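Local coordinates for cell division control protein 73 (Saccharomyces cerevisiae, PDB 3V46) that serves as a subunit of the PAF1 complex in RNA polymerase II transcription elongation and, through its C-terminal, Ras-like but non-GTP-binding domain, the part described here, promotes chromatin association, at residues P20-A23 with S24-L27; I26-V29 with A30-K33; W98-N101 with N102-W105; D149-V152 with V153-F156. All coordinates share one frame; numbering follows the deposited sequence.

Contact 1: residues P20-A23 with S24-L27; sequences PSAA and SSIL
Rotation about the first side-chain bond of Ser25 (chi1 -70°) carries its hydroxyl to the flank of its own backbone N, on the far side from the carbonyl carbon, within reach of the Ala22 amide. There OG accepts the amide N-H of Ala22, with Ala22 N to Ser25 OG at 2.8 Å and a nearly straight bond of 169°. The main chain replies in the other direction: Ser25 N donates to Ala22 O over 3.0 Å. Ala22 to Ser25 form a type I beta turn, and the serine hydroxyl adds a second rung to its closing bond. The turn lies between strand 16-18 and helix 32-38, the place where GTPases of the Ras-like fold carry their P-loop; this domain keeps the topology but does not bind GTP. Having accepted one N-H, Ser25 OG donates to a water, OG to water oxygen 2.8 Å. That water in turn donates to Pro20 O at 3.2 Å and to Leu27 O at 2.6 Å, linking the first and last residues of 20-27 to one hydroxyl. A second water bridges the turn through two carbonyls, lying 2.9 Å from Ala23 O and 2.6 Å from Ser25 O. Beside the hydroxyl, the methylene of Ser21 packs with CB 3.8 Å from Ser25 OG. Further along, Ile26 and Leu27 turn inward to Phe120 of strand 116-122, while Ala23 and Ser24 remain at the surface.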
ATOM      1  N   PRO A  20       5.918   3.074  -3.594  1.00 15.37           N
ATOM      2  CA  PRO A  20       6.727   4.135  -4.196  1.00 17.59           C
ATOM      3  C   PRO A  20       5.880   5.395  -4.314  1.00 18.23           C
ATOM      4  O   PRO A  20       4.652   5.320  -4.226  1.00 21.66           O
ATOM      5  CB  PRO A  20       7.029   3.592  -5.577  1.00 19.16           C
ATOM      6  CG  PRO A  20       5.800   2.815  -5.920  1.00 18.19           C
ATOM      7  CD  PRO A  20       5.426   2.126  -4.602  1.00 16.10           C
ATOM      8  N   SER A  21       6.511   6.540  -4.490  1.00 18.30           N
ATOM      9  CA  SER A  21       5.748   7.769  -4.559  1.00 20.04           C
ATOM     10  C   SER A  21       6.035   8.557  -5.822  1.00 20.38           C
ATOM     11  O   SER A  21       7.099   8.435  -6.423  1.00 23.16           O
ATOM     12  CB  SER A  21       6.015   8.656  -3.330  1.00 26.70           C
ATOM     13  OG  SER A  21       7.363   9.104  -3.262  1.00 32.04           O
ATOM     14  N   ALA A  22       5.044   9.338  -6.231  1.00 22.62           N
ATOM     15  CA  ALA A  22       5.213  10.374  -7.231  1.00 21.08           C
ATOM     16  C   ALA A  22       4.844  11.711  -6.581  1.00 21.52           C
ATOM     17  O   ALA A  22       4.417  11.752  -5.427  1.00 22.89           O
ATOM     18  CB  ALA A  22       4.346  10.092  -8.454  1.00 21.84           C
ATOM     19  N   ALA A  23       5.018  12.811  -7.300  1.00 21.52           N
ATOM     20  CA  ALA A  23       4.778  14.106  -6.699  1.00 24.37           C
ATOM     21  C   ALA A  23       3.347  14.197  -6.211  1.00 26.49           C
ATOM     22  O   ALA A  23       3.075  14.816  -5.187  1.00 26.54           O
ATOM     23  CB  ALA A  23       5.075  15.227  -7.708  1.00 26.28           C
ATOM     24  N   SER A  24       2.443  13.542  -6.936  1.00 25.99           N
ATOM     25  CA  SER A  24       1.011  13.617  -6.671  1.00 29.33           C
ATOM     26  C   SER A  24       0.544  12.690  -5.548  1.00 23.44           C
ATOM     27  O   SER A  24      -0.608  12.754  -5.128  1.00 25.73           O
ATOM     28  CB  SER A  24       0.249  13.253  -7.941  1.00 33.82           C
ATOM     29  OG  SER A  24       0.622  11.953  -8.375  1.00 40.88           O
ATOM     30  N   SER A  25       1.434  11.839  -5.057  1.00 21.54           N
ATOM     31  CA  SER A  25       1.042  10.820  -4.084  1.00 19.04           C
ATOM     32  C   SER A  25       0.489  11.430  -2.819  1.00 17.03           C
ATOM     33  O   SER A  25       1.097  12.327  -2.246  1.00 19.83           O
ATOM     34  CB  SER A  25       2.233   9.946  -3.721  1.00 23.04           C
ATOM     35  OG  SER A  25       2.590   9.119  -4.813  1.00 24.70           O
ATOM     36  N   ILE A  26      -0.660  10.940  -2.367  1.00 17.49           N
ATOM     37  CA  ILE A  26      -1.206  11.433  -1.108  1.00 17.91           C
ATOM     38  C   ILE A  26      -0.748  10.575   0.070  1.00 16.71           C
ATOM     39  O   ILE A  26      -0.707  11.076   1.187  1.00 17.52           O
ATOM     40  CB  ILE A  26      -2.752  11.661  -1.122  1.00 23.05           C
ATOM     41  CG1 ILE A  26      -3.533  10.354  -1.140  1.00 22.57           C
ATOM     42  CG2 ILE A  26      -3.148  12.562  -2.301  1.00 27.11           C
ATOM     43  CD1 ILE A  26      -5.058  10.593  -1.116  1.00 23.24           C
ATOM     44  N   LEU A  27      -0.383   9.315  -0.192  1.00 16.38           N
ATOM     45  CA  LEU A  27       0.216   8.436   0.817  1.00 15.89           C
ATOM     46  C   LEU A  27       1.608   7.996   0.368  1.00 15.37           C
ATOM     47  O   LEU A  27       1.789   7.551  -0.764  1.00 19.69           O
ATOM     48  CB  LEU A  27      -0.645   7.196   1.072  1.00 20.13           C
ATOM     49  CG  LEU A  27      -1.959   7.396   1.821  1.00 20.46           C
ATOM     50  CD1 LEU A  27      -2.756   6.096   1.882  1.00 21.72           C
ATOM     51  CD2 LEU A  27      -1.697   7.917   3.222  1.00 18.83           C
TER
HETATM   52  O   HOH W   1       1.990   6.829  -3.284  1.00 28.99           O
HETATM   53  O   HOH W   2       3.391  13.614  -2.537  1.00 37.42           O

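Contact 2: residues I26-V29 with A30-K33; sequences ILTV and ANIK
Thr28 and Asn31 bracket a single turn of chain in which Val29 and Ala30 already have helix-like backbone angles. Thr28 O takes Asn31 N at 3.2 Å and, more weakly, Ile32 N, where helix 32-38 sets in. One water continues the winding, accepting from Lys33 N and donating to Val29 O. Thr28 also uses its side chain: OG1 receives the amide of Ala30 at 3.0 Å, an ST turn, with the methyl of Ala30 packed against the same oxygen. Asn31 stands at the N-cap position, yet its amide is turned back to the preceding loop. With CG lodged between the backbone N and the carbonyl carbon (chi1 71°), OD1 meets Thr28 N at 2.8 Å in a bond of 174°. On the other branch, ND2 gives one N-H to Ile26 O at 3.0 Å, in the plane of both the amide and the carbonyl, an oxygen that Tyr41 OH also bonds; ND2 bonds also to Val42 O. The connection is the loop between strand 16-18 and helix 32-38 of the Ras-like fold. A leucine in place of Asn31 would probably leave Thr28 N without its acceptor and Val42 O without this donor, and cost Ile26 O one of its two donors. Leu27 passes across the asparagine at about a right angle, CD2 3.8 Å from OD1, and its CD1 lies 4.3 Å from Ile32 CD1; both aliphatic chains also rest on Phe92 of strand 88-92.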
ATOM      1  N   ILE A  26      -0.660  10.940  -2.367  1.00 17.49           N
ATOM      2  CA  ILE A  26      -1.206  11.433  -1.108  1.00 17.91           C
ATOM      3  C   ILE A  26      -0.748  10.575   0.070  1.00 16.71           C
ATOM      4  O   ILE A  26      -0.707  11.076   1.187  1.00 17.52           O
ATOM      5  CB  ILE A  26      -2.752  11.661  -1.122  1.00 23.05           C
ATOM      6  CG1 ILE A  26      -3.533  10.354  -1.140  1.00 22.57           C
ATOM      7  CG2 ILE A  26      -3.148  12.562  -2.301  1.00 27.11           C
ATOM      8  CD1 ILE A  26      -5.058  10.593  -1.116  1.00 23.24           C
ATOM      9  N   LEU A  27      -0.383   9.315  -0.192  1.00 16.38           N
ATOM     10  CA  LEU A  27       0.216   8.436   0.817  1.00 15.89           C
ATOM     11  C   LEU A  27       1.608   7.996   0.368  1.00 15.37           C
ATOM     12  O   LEU A  27       1.789   7.551  -0.764  1.00 19.69           O
ATOM     13  CB  LEU A  27      -0.645   7.196   1.072  1.00 20.13           C
ATOM     14  CG  LEU A  27      -1.959   7.396   1.821  1.00 20.46           C
ATOM     15  CD1 LEU A  27      -2.756   6.096   1.882  1.00 21.72           C
ATOM     16  CD2 LEU A  27      -1.697   7.917   3.222  1.00 18.83           C
ATOM     17  N   THR A  28       2.588   8.161   1.256  1.00 15.92           N
ATOM     18  CA  THR A  28       3.965   7.758   0.985  1.00 17.47           C
ATOM     19  C   THR A  28       4.549   7.121   2.241  1.00 18.04           C
ATOM     20  O   THR A  28       3.898   7.106   3.282  1.00 17.30           O
ATOM     21  CB  THR A  28       4.825   8.957   0.637  1.00 20.49           C
ATOM     22  OG1 THR A  28       5.071   9.713   1.828  1.00 19.64           O
ATOM     23  CG2 THR A  28       4.124   9.849  -0.388  1.00 21.74           C
ATOM     24  N   VAL A  29       5.774   6.611   2.173  1.00 18.03           N
ATOM     25  CA  VAL A  29       6.383   6.059   3.390  1.00 18.96           C
ATOM     26  C   VAL A  29       6.500   7.112   4.491  1.00 20.08           C
ATOM     27  O   VAL A  29       6.605   6.763   5.663  1.00 20.92           O
ATOM     28  CB  VAL A  29       7.781   5.413   3.175  1.00 22.67           C
ATOM     29  CG1 VAL A  29       7.660   4.106   2.440  1.00 29.44           C
ATOM     30  CG2 VAL A  29       8.743   6.380   2.469  1.00 21.23           C
ATOM     31  N   ALA A  30       6.477   8.392   4.130  1.00 18.95           N
ATOM     32  CA  ALA A  30       6.646   9.444   5.132  1.00 18.07           C
ATOM     33  C   ALA A  30       5.424   9.633   6.017  1.00 18.27           C
ATOM     34  O   ALA A  30       5.567  10.067   7.163  1.00 19.67           O
ATOM     35  CB  ALA A  30       7.046  10.763   4.487  1.00 20.91           C
ATOM     36  N   ASN A  31       4.231   9.314   5.506  1.00 16.83           N
ATOM     37  CA  ASN A  31       3.005   9.528   6.279  1.00 15.98           C
ATOM     38  C   ASN A  31       2.164   8.278   6.497  1.00 14.94           C
ATOM     39  O   ASN A  31       1.095   8.339   7.103  1.00 15.92           O
ATOM     40  CB  ASN A  31       2.141  10.648   5.670  1.00 16.65           C
ATOM     41  CG  ASN A  31       1.488  10.249   4.354  1.00 13.59           C
ATOM     42  OD1 ASN A  31       1.820   9.239   3.759  1.00 14.67           O
ATOM     43  ND2 ASN A  31       0.560  11.071   3.891  1.00 16.93           N
ATOM     44  N   ILE A  32       2.655   7.134   6.043  1.00 14.90           N
ATOM     45  CA  ILE A  32       1.857   5.921   6.103  1.00 14.21           C
ATOM     46  C   ILE A  32       1.677   5.393   7.522  1.00 16.86           C
ATOM     47  O   ILE A  32       0.645   4.840   7.840  1.00 16.30           O
ATOM     48  CB  ILE A  32       2.431   4.821   5.173  1.00 16.38           C
ATOM     49  CG1 ILE A  32       1.412   3.692   4.981  1.00 16.48           C
ATOM     50  CG2 ILE A  32       3.754   4.283   5.710  1.00 17.98           C
ATOM     51  CD1 ILE A  32       0.166   4.086   4.234  1.00 18.69           C
ATOM     52  N   LYS A  33       2.673   5.545   8.384  1.00 18.10           N
ATOM     53  CA  LYS A  33       2.525   5.067   9.746  1.00 19.39           C
ATOM     54  C   LYS A  33       1.453   5.875  10.481  1.00 18.66           C
ATOM     55  O   LYS A  33       0.589   5.301  11.148  1.00 20.71           O
ATOM     56  CB  LYS A  33       3.867   5.130  10.481  1.00 27.31           C
ATOM     57  CG  LYS A  33       3.835   4.534  11.861  1.00 38.66           C
ATOM     58  CD  LYS A  33       5.213   4.606  12.510  1.00 41.78           C
ATOM     59  CE  LYS A  33       6.264   3.954  11.641  1.00 43.33           C
ATOM     60  NZ  LYS A  33       7.558   3.804  12.392  1.00 50.15           N
TER
HETATM   61  O   HOH W   3       5.383   6.816   8.098  1.00 23.27           O

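Contact 3: residues W98-N101 with N102-W105; sequences WQFN and NYQW
Two hydrogen bonds join Gln99 and Phe100 to Tyr103. In the side-chain bond, Gln99 NE2 donates to Tyr103 OH at 3.1 Å, almost straight, with the hydroxyl lying in the amide plane. The glutamine reaches it by an extended chain, its amide standing 80° to the phenol ring. The same amide is held by the backbone just after and at the end of strand 88-92, OE1 taking Thr94 N and NE2 also reaching Phe92 O, so its rotation is fixed on both branches. In the backbone bond, Tyr103 N donates to Phe100 O at 3.0 Å and closes a type I beta turn from Phe100 to Tyr103. A water bridges Gln99 O and Asn102 N. The aromatic contacts are of two kinds. Phe100 presents its edge to the Tyr103 face in an offset edge-to-face pair, centroids 5.7 Å apart and planes at 69°, and CD1 comes within 3.7 Å of Tyr103 CE2. Phe100 CA makes a CH-pi contact, 3.9 Å from the Tyr103 centroid and over the ring face. With an alanine at Tyr103, Phe100 is likely to lose the face it rests its edge on, and Gln99 NE2 one acceptor. Around the pair, Leu111 of helix 108-114 touches both rings, Ile91 of strand 88-92 packs on Tyr103, and Phe112 and Trp134 meet Phe100 edge-to-face.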
ATOM      1  N   TRP A  98       4.864   3.217 -15.615  1.00 33.12           N
ATOM      2  CA  TRP A  98       6.287   2.910 -15.482  1.00 32.59           C
ATOM      3  C   TRP A  98       6.649   2.477 -14.058  1.00 30.91           C
ATOM      4  O   TRP A  98       7.761   1.993 -13.818  1.00 30.16           O
ATOM      5  CB  TRP A  98       7.156   4.099 -15.929  1.00 35.93           C
ATOM      6  CG  TRP A  98       8.652   3.892 -15.751  1.00 42.70           C
ATOM      7  CD1 TRP A  98       9.450   4.442 -14.784  1.00 45.83           C
ATOM      8  CD2 TRP A  98       9.517   3.082 -16.566  1.00 43.67           C
ATOM      9  NE1 TRP A  98      10.753   4.026 -14.947  1.00 45.55           N
ATOM     10  CE2 TRP A  98      10.822   3.193 -16.031  1.00 44.47           C
ATOM     11  CE3 TRP A  98       9.316   2.274 -17.691  1.00 49.30           C
ATOM     12  CZ2 TRP A  98      11.915   2.522 -16.582  1.00 47.25           C
ATOM     13  CZ3 TRP A  98      10.409   1.613 -18.241  1.00 50.86           C
ATOM     14  CH2 TRP A  98      11.690   1.740 -17.685  1.00 49.76           C
ATOM     15  N   GLN A  99       5.712   2.628 -13.120  1.00 26.77           N
ATOM     16  CA  GLN A  99       5.941   2.191 -11.740  1.00 24.80           C
ATOM     17  C   GLN A  99       6.425   0.742 -11.708  1.00 25.69           C
ATOM     18  O   GLN A  99       7.286   0.386 -10.912  1.00 26.86           O
ATOM     19  CB  GLN A  99       4.669   2.329 -10.871  1.00 23.36           C
ATOM     20  CG  GLN A  99       4.838   1.688  -9.500  1.00 21.06           C
ATOM     21  CD  GLN A  99       3.626   1.811  -8.583  1.00 20.68           C
ATOM     22  OE1 GLN A  99       2.743   2.640  -8.795  1.00 21.63           O
ATOM     23  NE2 GLN A  99       3.603   1.005  -7.532  1.00 19.85           N
ATOM     24  N   PHE A 100       5.876  -0.091 -12.584  1.00 25.34           N
ATOM     25  CA  PHE A 100       6.074  -1.539 -12.478  1.00 24.83           C
ATOM     26  C   PHE A 100       7.209  -2.092 -13.346  1.00 26.54           C
ATOM     27  O   PHE A 100       7.415  -3.301 -13.392  1.00 29.65           O
ATOM     28  CB  PHE A 100       4.760  -2.254 -12.818  1.00 24.79           C
ATOM     29  CG  PHE A 100       3.543  -1.521 -12.329  1.00 23.56           C
ATOM     30  CD1 PHE A 100       3.314  -1.368 -10.971  1.00 23.44           C
ATOM     31  CD2 PHE A 100       2.636  -0.969 -13.218  1.00 24.05           C
ATOM     32  CE1 PHE A 100       2.217  -0.675 -10.514  1.00 23.93           C
ATOM     33  CE2 PHE A 100       1.528  -0.286 -12.753  1.00 23.66           C
ATOM     34  CZ  PHE A 100       1.328  -0.133 -11.398  1.00 23.14           C
ATOM     35  N   ASN A 101       7.967  -1.224 -14.004  1.00 28.92           N
ATOM     36  CA  ASN A 101       8.915  -1.693 -15.016  1.00 28.92           C
ATOM     37  C   ASN A 101       9.960  -2.689 -14.501  1.00 33.55           C
ATOM     38  O   ASN A 101      10.340  -3.619 -15.215  1.00 35.39           O
ATOM     39  CB  ASN A 101       9.611  -0.518 -15.700  1.00 32.52           C
ATOM     40  CG  ASN A 101      10.591  -0.979 -16.761  1.00 46.58           C
ATOM     41  OD1 ASN A 101      11.809  -0.905 -16.577  1.00 53.12           O
ATOM     42  ND2 ASN A 101      10.062  -1.485 -17.871  1.00 50.21           N
ATOM     43  N   ASN A 102      10.424  -2.501 -13.272  1.00 32.12           N
ATOM     44  CA  ASN A 102      11.446  -3.377 -12.697  1.00 36.65           C
ATOM     45  C   ASN A 102      10.873  -4.397 -11.709  1.00 32.17           C
ATOM     46  O   ASN A 102      11.609  -5.052 -10.972  1.00 35.09           O
ATOM     47  CB  ASN A 102      12.533  -2.536 -12.019  1.00 42.19           C
ATOM     48  CG  ASN A 102      13.514  -3.375 -11.223  1.00 53.64           C
ATOM     49  OD1 ASN A 102      14.453  -3.954 -11.777  1.00 56.08           O
ATOM     50  ND2 ASN A 102      13.301  -3.446  -9.911  1.00 57.19           N
ATOM     51  N   TYR A 103       9.554  -4.539 -11.702  1.00 26.53           N
ATOM     52  CA  TYR A 103       8.906  -5.513 -10.834  1.00 23.06           C
ATOM     53  C   TYR A 103       9.011  -6.908 -11.469  1.00 23.49           C
ATOM     54  O   TYR A 103       9.170  -7.032 -12.682  1.00 25.81           O
ATOM     55  CB  TYR A 103       7.428  -5.153 -10.635  1.00 21.79           C
ATOM     56  CG  TYR A 103       7.116  -3.973  -9.713  1.00 21.63           C
ATOM     57  CD1 TYR A 103       8.081  -3.053  -9.338  1.00 23.69           C
ATOM     58  CD2 TYR A 103       5.834  -3.803  -9.215  1.00 21.64           C
ATOM     59  CE1 TYR A 103       7.767  -1.982  -8.496  1.00 22.31           C
ATOM     60  CE2 TYR A 103       5.511  -2.751  -8.379  1.00 20.15           C
ATOM     61  CZ  TYR A 103       6.473  -1.841  -8.018  1.00 18.99           C
ATOM     62  OH  TYR A 103       6.117  -0.802  -7.168  1.00 20.80           O
ATOM     63  N   GLN A 104       8.900  -7.955 -10.657  1.00 23.43           N
ATOM     64  CA  GLN A 104       8.961  -9.320 -11.173  1.00 23.16           C
ATOM     65  C   GLN A 104       7.897  -9.512 -12.241  1.00 23.56           C
ATOM     66  O   GLN A 104       8.151 -10.117 -13.290  1.00 24.20           O
ATOM     67  CB  GLN A 104       8.731 -10.329 -10.049  1.00 23.76           C
ATOM     68  CG  GLN A 104       8.847 -11.763 -10.490  1.00 25.32           C
ATOM     69  CD  GLN A 104      10.235 -12.091 -10.993  1.00 32.20           C
ATOM     70  OE1 GLN A 104      11.231 -11.588 -10.473  1.00 40.15           O
ATOM     71  NE2 GLN A 104      10.308 -12.935 -12.012  1.00 37.87           N
ATOM     72  N   TRP A 105       6.698  -9.012 -11.951  1.00 22.81           N
ATOM     73  CA  TRP A 105       5.590  -9.034 -12.897  1.00 24.60           C
ATOM     74  C   TRP A 105       5.338  -7.591 -13.300  1.00 23.96           C
ATOM     75  O   TRP A 105       4.818  -6.791 -12.508  1.00 25.33           O
ATOM     76  CB  TRP A 105       4.346  -9.677 -12.259  1.00 24.57           C
ATOM     77  CG  TRP A 105       4.672 -10.984 -11.620  1.00 25.56           C
ATOM     78  CD1 TRP A 105       4.849 -12.182 -12.251  1.00 26.02           C
ATOM     79  CD2 TRP A 105       4.902 -11.227 -10.227  1.00 25.31           C
ATOM     80  NE1 TRP A 105       5.172 -13.156 -11.339  1.00 27.95           N
ATOM     81  CE2 TRP A 105       5.205 -12.597 -10.086  1.00 26.84           C
ATOM     82  CE3 TRP A 105       4.870 -10.421  -9.082  1.00 23.71           C
ATOM     83  CZ2 TRP A 105       5.478 -13.180  -8.851  1.00 26.67           C
ATOM     84  CZ3 TRP A 105       5.139 -11.000  -7.858  1.00 28.02           C
ATOM     85  CH2 TRP A 105       5.444 -12.368  -7.754  1.00 26.24           C
TER
HETATM   86  O   HOH W   4       9.956  -0.635 -11.132  1.00 36.60           O

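Contact 4: residues D149-V152 with V153-F156; sequences DVEV and VRYF
Glu151 and Arg154, three residues apart on the exposed face of helix 149-166, form a salt bridge with Glu151 OE1 3.0 Å from Arg154 NH1. The oxygen is met nearly along its C-O axis and lies in the guanidinium plane, but the N-H points aside, giving a bent hydrogen bond of 133°. A turn in the glutamate chain (chi2 71°) brings the carboxylate back to the arginine, which itself folds at its third torsion; the two flat groups end 43° apart. Val150 CG1 lies beside the end of the guanidinium, 3.6 Å from Arg154 NH2, and Val150 O sits over one of its faces. Four consecutive i to i+4 bonds join the segments. Asp149 O takes Val153 N at 2.9 Å, Val150 O takes Arg154 N at 3.0 Å, Glu151 O takes Tyr155 N at 2.9 Å, and Val152 O takes Phe156 N at 2.8 Å. The polar ends of Asp149 and Tyr155 have partners outside 149-156: both carboxylate oxygens of Asp149 are hydrogen-bonded, OD2 in a salt bridge to Arg146, and Tyr155 OH is hydrogen-bonded to Glu137. Asp149 lies at the start of the helix, where a negative charge would probably suit the helix dipole. The apolar side chains pack into the domain: Val152 and Val153 touch Phe35 of helix 32-38, Phe156 meets Leu36 and the ring of Tyr118 in strand 116-122, and Val152 rests on Val139 and Leu141 of strand 136-141.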
ATOM      1  N   ASP A 149     -11.545   9.391   8.339  1.00 22.25           N
ATOM      2  CA  ASP A 149     -10.290   8.651   8.224  1.00 23.54           C
ATOM      3  C   ASP A 149     -10.307   7.371   9.047  1.00 24.83           C
ATOM      4  O   ASP A 149      -9.756   6.354   8.632  1.00 21.77           O
ATOM      5  CB  ASP A 149      -9.104   9.499   8.671  1.00 25.81           C
ATOM      6  CG  ASP A 149      -8.779  10.633   7.712  1.00 26.25           C
ATOM      7  OD1 ASP A 149      -9.404  10.758   6.633  1.00 29.06           O
ATOM      8  OD2 ASP A 149      -7.872  11.401   8.055  1.00 29.18           O
ATOM      9  N   VAL A 150     -10.912   7.420  10.229  1.00 23.81           N
ATOM     10  CA  VAL A 150     -10.959   6.243  11.086  1.00 25.73           C
ATOM     11  C   VAL A 150     -11.591   5.068  10.349  1.00 25.05           C
ATOM     12  O   VAL A 150     -11.100   3.934  10.424  1.00 23.41           O
ATOM     13  CB  VAL A 150     -11.724   6.527  12.397  1.00 27.51           C
ATOM     14  CG1 VAL A 150     -12.217   5.230  13.016  1.00 32.79           C
ATOM     15  CG2 VAL A 150     -10.824   7.273  13.364  1.00 32.62           C
ATOM     16  N   GLU A 151     -12.673   5.339   9.632  1.00 26.08           N
ATOM     17  CA  GLU A 151     -13.396   4.295   8.923  1.00 25.69           C
ATOM     18  C   GLU A 151     -12.631   3.846   7.684  1.00 25.04           C
ATOM     19  O   GLU A 151     -12.601   2.658   7.372  1.00 23.66           O
ATOM     20  CB  GLU A 151     -14.803   4.771   8.540  1.00 31.12           C
ATOM     21  CG  GLU A 151     -15.543   3.851   7.570  1.00 39.51           C
ATOM     22  CD  GLU A 151     -15.983   2.537   8.198  1.00 51.01           C
ATOM     23  OE1 GLU A 151     -15.898   2.400   9.439  1.00 52.93           O
ATOM     24  OE2 GLU A 151     -16.423   1.641   7.440  1.00 55.40           O
ATOM     25  N   VAL A 152     -11.998   4.790   6.990  1.00 21.58           N
ATOM     26  CA  VAL A 152     -11.192   4.440   5.822  1.00 20.07           C
ATOM     27  C   VAL A 152     -10.071   3.497   6.247  1.00 19.61           C
ATOM     28  O   VAL A 152      -9.811   2.491   5.597  1.00 18.48           O
ATOM     29  CB  VAL A 152     -10.602   5.679   5.125  1.00 20.20           C
ATOM     30  CG1 VAL A 152      -9.601   5.268   4.055  1.00 22.44           C
ATOM     31  CG2 VAL A 152     -11.701   6.505   4.501  1.00 26.23           C
ATOM     32  N   VAL A 153      -9.420   3.807   7.357  1.00 19.05           N
ATOM     33  CA  VAL A 153      -8.315   2.978   7.816  1.00 17.26           C
ATOM     34  C   VAL A 153      -8.792   1.611   8.302  1.00 19.38           C
ATOM     35  O   VAL A 153      -8.146   0.601   8.025  1.00 18.39           O
ATOM     36  CB  VAL A 153      -7.483   3.711   8.884  1.00 18.33           C
ATOM     37  CG1 VAL A 153      -6.432   2.804   9.479  1.00 19.97           C
ATOM     38  CG2 VAL A 153      -6.843   4.950   8.259  1.00 17.83           C
ATOM     39  N   ARG A 154      -9.926   1.571   9.000  1.00 19.03           N
ATOM     40  CA  ARG A 154     -10.481   0.307   9.456  1.00 20.53           C
ATOM     41  C   ARG A 154     -10.787  -0.555   8.240  1.00 19.73           C
ATOM     42  O   ARG A 154     -10.478  -1.751   8.206  1.00 21.86           O
ATOM     43  CB  ARG A 154     -11.750   0.525  10.292  1.00 23.65           C
ATOM     44  CG  ARG A 154     -12.424  -0.760  10.707  1.00 30.90           C
ATOM     45  CD  ARG A 154     -13.708  -0.505  11.499  1.00 37.44           C
ATOM     46  NE  ARG A 154     -13.461   0.233  12.739  1.00 45.45           N
ATOM     47  CZ  ARG A 154     -13.831   1.494  12.961  1.00 49.72           C
ATOM     48  NH1 ARG A 154     -14.485   2.185  12.031  1.00 50.23           N
ATOM     49  NH2 ARG A 154     -13.554   2.065  14.126  1.00 50.27           N
ATOM     50  N   TYR A 155     -11.374   0.063   7.229  1.00 23.29           N
ATOM     51  CA  TYR A 155     -11.709  -0.657   6.013  1.00 22.58           C
ATOM     52  C   TYR A 155     -10.457  -1.132   5.291  1.00 20.56           C
ATOM     53  O   TYR A 155     -10.417  -2.235   4.751  1.00 20.16           O
ATOM     54  CB  TYR A 155     -12.542   0.212   5.078  1.00 26.81           C
ATOM     55  CG  TYR A 155     -12.735  -0.477   3.758  1.00 37.62           C
ATOM     56  CD1 TYR A 155     -13.663  -1.493   3.612  1.00 44.29           C
ATOM     57  CD2 TYR A 155     -11.937  -0.161   2.679  1.00 38.80           C
ATOM     58  CE1 TYR A 155     -13.812  -2.147   2.408  1.00 46.20           C
ATOM     59  CE2 TYR A 155     -12.074  -0.802   1.484  1.00 43.37           C
ATOM     60  CZ  TYR A 155     -13.013  -1.797   1.345  1.00 46.02           C
ATOM     61  OH  TYR A 155     -13.149  -2.448   0.136  1.00 49.13           O
ATOM     62  N   PHE A 156      -9.416  -0.310   5.282  1.00 18.46           N
ATOM     63  CA  PHE A 156      -8.190  -0.717   4.629  1.00 17.35           C
ATOM     64  C   PHE A 156      -7.629  -1.954   5.301  1.00 16.92           C
ATOM     65  O   PHE A 156      -7.258  -2.914   4.635  1.00 17.06           O
ATOM     66  CB  PHE A 156      -7.125   0.372   4.642  1.00 18.22           C
ATOM     67  CG  PHE A 156      -5.801  -0.125   4.166  1.00 17.67           C
ATOM     68  CD1 PHE A 156      -5.540  -0.206   2.807  1.00 18.28           C
ATOM     69  CD2 PHE A 156      -4.837  -0.577   5.065  1.00 18.31           C
ATOM     70  CE1 PHE A 156      -4.351  -0.699   2.344  1.00 18.93           C
ATOM     71  CE2 PHE A 156      -3.627  -1.068   4.603  1.00 17.53           C
ATOM     72  CZ  PHE A 156      -3.383  -1.124   3.235  1.00 18.91           C
TER

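Overall arrangement
Contacts 1 and 2 are successive pieces of the connection between the first strand and first helix; they share Ile26 and Leu27, their centres are about 8 Å apart, and Ser21 CB packs 3.7 Å from Thr28 CG2. Contact 3 comes from the loop after strand 88-92, with its centre about 17 Å from that of contact 1, yet Pro20 CG meets Gln99 NE2 at 3.3 Å. Contact 4 touches none of the others: its centre is about 15 Å from that of contact 2, with helix 32-38 linking the two, and about 28 Å from that of contact 3, across the domain's centre. The domain has a Ras-like fold but does not bind GTP.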